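Long-range contacts in jacalin-type lectin domain-containing protein (Musa acuminata, PDB 7KMU), which binds mannose as a jacalin-related banana lectin with antiviral and mitogenic activity: residues W18-A23 against I40-T45; V7-G12 against I132-V137. One frame throughout, in Å; residues are numbered along the deposited sequence.

Interaction 1: residues W18-A23 against I40-T45; sequences WDMGPA and IEITFT. With EDO (1,2-ethanediol), chain F.
Met20 and Phe44 meet tip to tip, the methionine folding its end over one face of the phenyl ring. Its CE methyl makes a CH-pi contact 3.8 Å from the centroid of the Phe44 ring, 22° off the ring normal, while Met20 CG lies over the same face beside Phe44 CE1, 3.4 Å away. Between them Met20 SD lies oblique to the ring, a Met-aromatic contact, and rests against Ile42 CG2 at 3.8 Å. The bend at chi3 (117°) is what brings the methyl back over the ring. Farther along, Ala23 CB sits 3.8 Å from Phe44 CB, and at the other end Trp18 touches Ile40 through its six-membered ring, CH2 to CG2 at 3.9 Å, the two side chains crossing at about a right angle. No hydrogen bond links the two segments. This is apolar packing between two of the three four-stranded sheets of the jacalin beta-prism fold: strand 16-19 borders one sheet, strand 37-46 lies inside another. Past Trp18 the chain makes an Asx turn, Gly21 N donating to Asp19 OD1 at 3.0 Å; the same oxygen bonds Tyr138 OH, and OD2 pairs with Lys6. Trp18 is stacked on Tyr55, and Arg46 NH1 binds the carbonyls of Met20 and Pro22. On strand 37-46, Glu41 OE1 accepts from O1 of an ethanediol, probably from the crystallisation liquor, at 2.8 Å.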
ATOM      1  N   TRP B  18     -11.965  -1.750  14.102  1.00 10.35           N
ATOM      2  CA  TRP B  18     -12.059  -0.342  14.455  1.00  9.98           C
ATOM      3  C   TRP B  18     -11.860   0.496  13.203  1.00 11.05           C
ATOM      4  O   TRP B  18     -11.230   0.059  12.235  1.00 10.23           O
ATOM      5  CB  TRP B  18     -11.088   0.066  15.561  1.00  9.19           C
ATOM      6  CG  TRP B  18      -9.639  -0.179  15.274  1.00  9.22           C
ATOM      7  CD1 TRP B  18      -8.932  -1.301  15.578  1.00 11.66           C
ATOM      8  CD2 TRP B  18      -8.699   0.749  14.708  1.00  8.54           C
ATOM      9  NE1 TRP B  18      -7.611  -1.135  15.239  1.00 10.88           N
ATOM     10  CE2 TRP B  18      -7.437   0.116  14.710  1.00 10.84           C
ATOM     11  CE3 TRP B  18      -8.796   2.059  14.219  1.00  9.47           C
ATOM     12  CZ2 TRP B  18      -6.286   0.736  14.209  1.00  9.78           C
ATOM     13  CZ3 TRP B  18      -7.650   2.690  13.753  1.00 10.03           C
ATOM     14  CH2 TRP B  18      -6.405   2.038  13.776  1.00 10.28           C
ATOM     15  N   ASP B  19     -12.425   1.692  13.214  1.00  9.66           N
ATOM     16  CA  ASP B  19     -12.397   2.570  12.058  1.00  9.20           C
ATOM     17  C   ASP B  19     -12.622   4.005  12.499  1.00 12.79           C
ATOM     18  O   ASP B  19     -13.702   4.364  12.988  1.00 13.49           O
ATOM     19  CB  ASP B  19     -13.463   2.122  11.039  1.00 10.27           C
ATOM     20  CG  ASP B  19     -13.408   2.787   9.682  1.00 13.50           C
ATOM     21  OD1 ASP B  19     -12.663   3.768   9.529  1.00 10.03           O
ATOM     22  OD2 ASP B  19     -14.132   2.336   8.778  1.00 21.68           O
ATOM     23  N   MET B  20     -11.583   4.824  12.357  1.00 10.62           N
ATOM     24  CA  MET B  20     -11.579   6.237  12.726  1.00 11.16           C
ATOM     25  C   MET B  20     -12.336   7.076  11.688  1.00 14.72           C
ATOM     26  O   MET B  20     -12.823   8.170  12.003  1.00 14.02           O
ATOM     27  CB  MET B  20     -10.092   6.660  12.717  1.00 14.19           C
ATOM     28  CG  MET B  20      -9.786   7.966  13.298  1.00 16.83           C
ATOM     29  SD  MET B  20      -8.172   8.466  12.627  1.00 14.86           S
ATOM     30  CE  MET B  20      -8.694   9.917  11.763  1.00 13.38           C
ATOM     31  N   GLY B  21     -12.375   6.582  10.450  1.00 12.05           N
ATOM     32  CA  GLY B  21     -12.887   7.323   9.311  1.00 11.75           C
ATOM     33  C   GLY B  21     -11.841   8.318   8.813  1.00 13.82           C
ATOM     34  O   GLY B  21     -10.782   8.491   9.428  1.00 12.33           O
ATOM     35  N   PRO B  22     -12.102   9.007   7.687  1.00 11.87           N
ATOM     36  CA  PRO B  22     -11.147  10.009   7.201  1.00 11.75           C
ATOM     37  C   PRO B  22     -11.314  11.313   7.988  1.00 14.46           C
ATOM     38  O   PRO B  22     -12.422  11.638   8.413  1.00 14.69           O
ATOM     39  CB  PRO B  22     -11.555  10.194   5.737  1.00 14.39           C
ATOM     40  CG  PRO B  22     -13.011   9.900   5.712  1.00 18.19           C
ATOM     41  CD  PRO B  22     -13.303   8.926   6.831  1.00 14.34           C
ATOM     42  N   ALA B  23     -10.245  12.064   8.157  1.00 12.08           N
ATOM     43  CA  ALA B  23     -10.366  13.308   8.897  1.00 13.15           C
ATOM     44  C   ALA B  23      -9.977  14.470   8.034  1.00 16.28           C
ATOM     45  O   ALA B  23      -9.173  14.322   7.107  1.00 16.02           O
ATOM     46  CB  ALA B  23      -9.468  13.260  10.109  1.00 14.01           C
ATOM     47  N   ILE B  40      -2.597   2.542  19.323  1.00  8.77           N
ATOM     48  CA  ILE B  40      -2.492   3.756  18.535  1.00  7.60           C
ATOM     49  C   ILE B  40      -3.650   4.635  18.950  1.00 10.86           C
ATOM     50  O   ILE B  40      -4.785   4.162  19.070  1.00 10.75           O
ATOM     51  CB  ILE B  40      -2.386   3.518  16.996  1.00  9.65           C
ATOM     52  CG1 ILE B  40      -2.076   4.841  16.237  1.00 10.62           C
ATOM     53  CG2 ILE B  40      -3.626   2.793  16.413  1.00 11.15           C
ATOM     54  CD1 ILE B  40      -1.599   4.683  14.755  1.00 14.15           C
ATOM     55  N   GLU B  41      -3.352   5.895  19.231  1.00  9.02           N
ATOM     56  CA  GLU B  41      -4.359   6.868  19.627  1.00  9.18           C
ATOM     57  C   GLU B  41      -4.232   8.058  18.692  1.00 11.64           C
ATOM     58  O   GLU B  41      -3.123   8.538  18.453  1.00 11.73           O
ATOM     59  CB  GLU B  41      -4.138   7.273  21.091  1.00 10.83           C
ATOM     60  CG  GLU B  41      -5.180   8.235  21.617  1.00 15.22           C
ATOM     61  CD  GLU B  41      -4.863   8.711  23.017  1.00 28.93           C
ATOM     62  OE1 GLU B  41      -4.282   9.810  23.147  1.00 25.18           O
ATOM     63  OE2 GLU B  41      -5.174   7.978  23.979  1.00 28.61           O
ATOM     64  N   ILE B  42      -5.357   8.512  18.111  1.00  8.74           N
ATOM     65  CA  ILE B  42      -5.324   9.617  17.157  1.00  7.89           C
ATOM     66  C   ILE B  42      -6.242  10.724  17.619  1.00  9.93           C
ATOM     67  O   ILE B  42      -7.384  10.454  18.003  1.00 10.32           O
ATOM     68  CB  ILE B  42      -5.712   9.173  15.703  1.00 10.47           C
ATOM     69  CG1 ILE B  42      -4.941   7.918  15.224  1.00 11.42           C
ATOM     70  CG2 ILE B  42      -5.540  10.311  14.702  1.00 11.29           C
ATOM     71  CD1 ILE B  42      -5.748   6.615  15.352  1.00 13.89           C
ATOM     72  N   THR B  43      -5.742  11.961  17.586  1.00  9.08           N
ATOM     73  CA  THR B  43      -6.555  13.146  17.830  1.00  8.35           C
ATOM     74  C   THR B  43      -6.716  13.783  16.451  1.00 11.49           C
ATOM     75  O   THR B  43      -5.727  14.052  15.754  1.00 10.78           O
ATOM     76  CB  THR B  43      -5.924  14.087  18.854  1.00 12.19           C
ATOM     77  OG1 THR B  43      -5.906  13.428  20.117  1.00 14.91           O
ATOM     78  CG2 THR B  43      -6.714  15.400  19.001  1.00 13.63           C
ATOM     79  N   PHE B  44      -7.963  13.985  16.033  1.00  9.41           N
ATOM     80  CA  PHE B  44      -8.251  14.495  14.713  1.00  9.25           C
ATOM     81  C   PHE B  44      -9.442  15.425  14.715  1.00 11.90           C
ATOM     82  O   PHE B  44     -10.274  15.362  15.623  1.00 11.83           O
ATOM     83  CB  PHE B  44      -8.488  13.318  13.749  1.00 10.53           C
ATOM     84  CG  PHE B  44      -9.642  12.437  14.147  1.00 10.74           C
ATOM     85  CD1 PHE B  44      -9.458  11.375  15.027  1.00 12.10           C
ATOM     86  CD2 PHE B  44     -10.918  12.654  13.629  1.00 13.85           C
ATOM     87  CE1 PHE B  44     -10.533  10.571  15.415  1.00 13.97           C
ATOM     88  CE2 PHE B  44     -11.992  11.853  14.019  1.00 16.01           C
ATOM     89  CZ  PHE B  44     -11.787  10.797  14.882  1.00 13.71           C
ATOM     90  N   THR B  45      -9.551  16.227  13.653  1.00  9.51           N
ATOM     91  CA  THR B  45     -10.611  17.216  13.492  1.00  9.68           C
ATOM     92  C   THR B  45     -11.412  16.958  12.227  1.00 12.92           C
ATOM     93  O   THR B  45     -10.846  16.695  11.161  1.00 12.90           O
ATOM     94  CB  THR B  45     -10.019  18.618  13.539  1.00 12.62           C
ATOM     95  OG1 THR B  45      -9.365  18.800  14.797  1.00 13.68           O
ATOM     96  CG2 THR B  45     -11.096  19.712  13.384  1.00 13.70           C
TER
HETATM   97  C1  EDO F 202      -3.058  11.523  20.144  1.00 22.24           C
HETATM   98  O1  EDO F 202      -4.225  11.511  20.914  1.00 25.25           O
HETATM   99  C2  EDO F 202      -1.909  12.042  21.029  1.00 26.26           C
HETATM  100  O2  EDO F 202      -2.097  13.417  21.348  1.00 29.76           O

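Interaction 2: residues V7-G12 against I132-V137; sequences VGTWGG and IDAIGV. With EDO (1,2-ethanediol), chain E.
Val7 overlaps Val137 through a single branch of each, CG2 against CG2 at 3.5 Å, tighter than usual for carbons. In both valines CG1 lies anti to the carbonyl carbon (chi1 -62° and -68°), which leaves CG2 between the backbone N and the carbonyl carbon and brings the methyls together on the side carrying Trp10 and Ile135. Beneath them the backbones form a hydrogen-bonded antiparallel pair, with Val7 N to Val137 O and Val137 N to Val7 O each 2.9 Å. Trp10 and Ile135 make a second such pair, and Ile135 O meets the indole at its edge, 3.4 Å from Trp10 CE3; Gly8 CA lies over one ring face. Between the two pairs strand 7-11 has an extra residue, and the peptide before Thr9 is cis. Thr9 CA makes a CA-H...O contact with Ile135 O at 3.2 Å. The CA atoms of Gly11 and Ala134 lie 4.0 Å apart, leaving no room for a CB on Gly11. Gly12 N bonds Asp133 O from above the carbonyl plane. Trp10 NE1 bonds Ser113 OG of the second subunit, and the sheet runs on into that subunit beside Val7. Asp133 and Ala134 both face Arg127, a classic beta bulge in the pairing of strand 132-140 with strand 118-128. Ethanediol O1 and O2 donate to Asp133 OD1 and OD2, one each; Asp133 closes a GXXXD sequence, probably a sugar-binding site of this jacalin beta-prism lectin.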
ATOM      1  N   VAL B   7      -6.820   1.697   2.097  1.00  6.69           N
ATOM      2  CA  VAL B   7      -5.830   0.674   1.765  1.00  7.06           C
ATOM      3  C   VAL B   7      -5.447  -0.078   3.021  1.00 10.07           C
ATOM      4  O   VAL B   7      -5.273   0.517   4.082  1.00  9.29           O
ATOM      5  CB  VAL B   7      -4.618   1.181   0.954  1.00 10.44           C
ATOM      6  CG1 VAL B   7      -5.063   1.720  -0.400  1.00 10.34           C
ATOM      7  CG2 VAL B   7      -3.817   2.246   1.716  1.00 11.28           C
ATOM      8  N   GLY B   8      -5.375  -1.388   2.893  1.00  9.44           N
ATOM      9  CA  GLY B   8      -5.129  -2.276   4.014  1.00  9.16           C
ATOM     10  C   GLY B   8      -6.259  -3.288   4.111  1.00 11.05           C
ATOM     11  O   GLY B   8      -7.079  -3.385   3.187  1.00 12.15           O
ATOM     12  N   THR B   9      -6.328  -4.070   5.196  1.00  8.80           N
ATOM     13  CA  THR B   9      -5.371  -4.002   6.298  1.00  8.36           C
ATOM     14  C   THR B   9      -4.153  -4.873   6.045  1.00 11.04           C
ATOM     15  O   THR B   9      -4.151  -5.767   5.186  1.00 11.33           O
ATOM     16  CB  THR B   9      -6.023  -4.519   7.612  1.00 11.12           C
ATOM     17  OG1 THR B   9      -6.468  -5.867   7.422  1.00 13.81           O
ATOM     18  CG2 THR B   9      -7.195  -3.657   8.090  1.00 12.37           C
ATOM     19  N   TRP B  10      -3.110  -4.601   6.827  1.00  8.50           N
ATOM     20  CA  TRP B  10      -1.940  -5.450   6.997  1.00  8.17           C
ATOM     21  C   TRP B  10      -2.019  -5.915   8.444  1.00 10.70           C
ATOM     22  O   TRP B  10      -2.346  -5.113   9.326  1.00  9.51           O
ATOM     23  CB  TRP B  10      -0.637  -4.685   6.782  1.00  7.73           C
ATOM     24  CG  TRP B  10      -0.497  -4.188   5.379  1.00  8.24           C
ATOM     25  CD1 TRP B  10       0.022  -4.868   4.313  1.00 10.52           C
ATOM     26  CD2 TRP B  10      -0.955  -2.932   4.869  1.00  8.15           C
ATOM     27  NE1 TRP B  10      -0.049  -4.095   3.178  1.00  9.92           N
ATOM     28  CE2 TRP B  10      -0.630  -2.894   3.493  1.00 11.06           C
ATOM     29  CE3 TRP B  10      -1.577  -1.811   5.453  1.00  9.76           C
ATOM     30  CZ2 TRP B  10      -0.929  -1.792   2.685  1.00 10.78           C
ATOM     31  CZ3 TRP B  10      -1.896  -0.730   4.647  1.00 12.07           C
ATOM     32  CH2 TRP B  10      -1.605  -0.740   3.270  1.00 12.53           C
ATOM     33  N   GLY B  11      -1.784  -7.201   8.680  1.00  9.41           N
ATOM     34  CA  GLY B  11      -1.837  -7.762  10.026  1.00  9.73           C
ATOM     35  C   GLY B  11      -2.631  -9.044  10.096  1.00 14.49           C
ATOM     36  O   GLY B  11      -2.957  -9.643   9.065  1.00 17.72           O
ATOM     37  N   GLY B  12      -2.945  -9.449  11.318  1.00 10.60           N
ATOM     38  CA  GLY B  12      -3.677 -10.683  11.580  1.00 11.40           C
ATOM     39  C   GLY B  12      -5.180 -10.544  11.509  1.00 14.39           C
ATOM     40  O   GLY B  12      -5.716  -9.449  11.301  1.00 13.69           O
ATOM     41  N   ILE B 132      -2.383  -4.036  18.624  1.00  7.91           N
ATOM     42  CA  ILE B 132      -2.861  -3.685  17.292  1.00  7.11           C
ATOM     43  C   ILE B 132      -2.665  -4.906  16.396  1.00  9.76           C
ATOM     44  O   ILE B 132      -1.546  -5.196  15.969  1.00  8.98           O
ATOM     45  CB  ILE B 132      -2.168  -2.419  16.722  1.00  8.84           C
ATOM     46  CG1 ILE B 132      -2.440  -1.185  17.611  1.00  8.56           C
ATOM     47  CG2 ILE B 132      -2.595  -2.158  15.256  1.00  8.69           C
ATOM     48  CD1 ILE B 132      -3.992  -0.805  17.799  1.00  9.71           C
ATOM     49  N   ASP B 133      -3.757  -5.650  16.129  1.00  7.89           N
ATOM     50  CA  ASP B 133      -3.707  -6.841  15.282  1.00  7.31           C
ATOM     51  C   ASP B 133      -3.469  -6.479  13.827  1.00  9.76           C
ATOM     52  O   ASP B 133      -2.783  -7.212  13.114  1.00  9.54           O
ATOM     53  CB  ASP B 133      -5.046  -7.597  15.369  1.00  8.73           C
ATOM     54  CG  ASP B 133      -5.315  -8.137  16.761  1.00 12.39           C
ATOM     55  OD1 ASP B 133      -5.697  -7.336  17.645  1.00 10.97           O
ATOM     56  OD2 ASP B 133      -5.114  -9.351  16.970  1.00 12.92           O
ATOM     57  N   ALA B 134      -4.109  -5.392  13.364  1.00  7.81           N
ATOM     58  CA  ALA B 134      -4.051  -5.004  11.955  1.00  7.52           C
ATOM     59  C   ALA B 134      -4.276  -3.522  11.791  1.00  8.98           C
ATOM     60  O   ALA B 134      -4.909  -2.879  12.644  1.00  8.32           O
ATOM     61  CB  ALA B 134      -5.104  -5.773  11.165  1.00  8.36           C
ATOM     62  N   ILE B 135      -3.759  -2.967  10.696  1.00  7.47           N
ATOM     63  CA  ILE B 135      -3.879  -1.540  10.451  1.00  6.97           C
ATOM     64  C   ILE B 135      -4.040  -1.258   8.961  1.00  8.97           C
ATOM     65  O   ILE B 135      -3.591  -2.036   8.121  1.00  8.93           O
ATOM     66  CB  ILE B 135      -2.667  -0.791  11.092  1.00  9.69           C
ATOM     67  CG1 ILE B 135      -2.928   0.743  11.209  1.00 10.55           C
ATOM     68  CG2 ILE B 135      -1.331  -1.124  10.384  1.00 10.27           C
ATOM     69  CD1 ILE B 135      -1.986   1.484  12.251  1.00 17.64           C
ATOM     70  N   GLY B 136      -4.693  -0.150   8.668  1.00  7.26           N
ATOM     71  CA  GLY B 136      -4.924   0.342   7.319  1.00  6.97           C
ATOM     72  C   GLY B 136      -5.072   1.841   7.363  1.00  8.01           C
ATOM     73  O   GLY B 136      -5.191   2.436   8.449  1.00  7.23           O
ATOM     74  N   VAL B 137      -5.058   2.473   6.178  1.00  6.75           N
ATOM     75  CA  VAL B 137      -5.164   3.924   6.096  1.00  6.57           C
ATOM     76  C   VAL B 137      -6.166   4.422   5.079  1.00  8.28           C
ATOM     77  O   VAL B 137      -6.420   3.753   4.077  1.00  7.49           O
ATOM     78  CB  VAL B 137      -3.782   4.594   5.841  1.00  9.65           C
ATOM     79  CG1 VAL B 137      -2.857   4.452   7.055  1.00 10.01           C
ATOM     80  CG2 VAL B 137      -3.109   4.062   4.574  1.00  9.71           C
TER
HETATM   81  C1  EDO E 201      -4.452  -9.198  20.306  1.00 12.30           C
HETATM   82  O1  EDO E 201      -4.953  -7.864  20.181  1.00 11.27           O
HETATM   83  C2  EDO E 201      -5.596 -10.228  20.475  1.00 15.04           C
HETATM   84  O2  EDO E 201      -6.371 -10.325  19.295  1.00 18.45           O

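Interactions 1 and 2 have centres about 14 Å apart and belong partly to one sheet, where strands 5-11 and 16-19 form the two outer edges within the chain, with 132-140 and 118-128 between them. Interaction 2 pairs two neighbouring strands of that sheet, whereas interaction 1 sets its other edge against the sheet containing strand 37-46. Ile40 joins them: its CG2 meets Ile132 CD1 at 3.9 Å and its CD1 meets Ile135 CD1 at 4.1 Å. Trp18 NE1 also comes within 4.1 Å of Ala134 O, a packing approach. The ethanediol on Asp133 sits at the probable sugar site of interaction 2, while the other is on Glu41 of interaction 1.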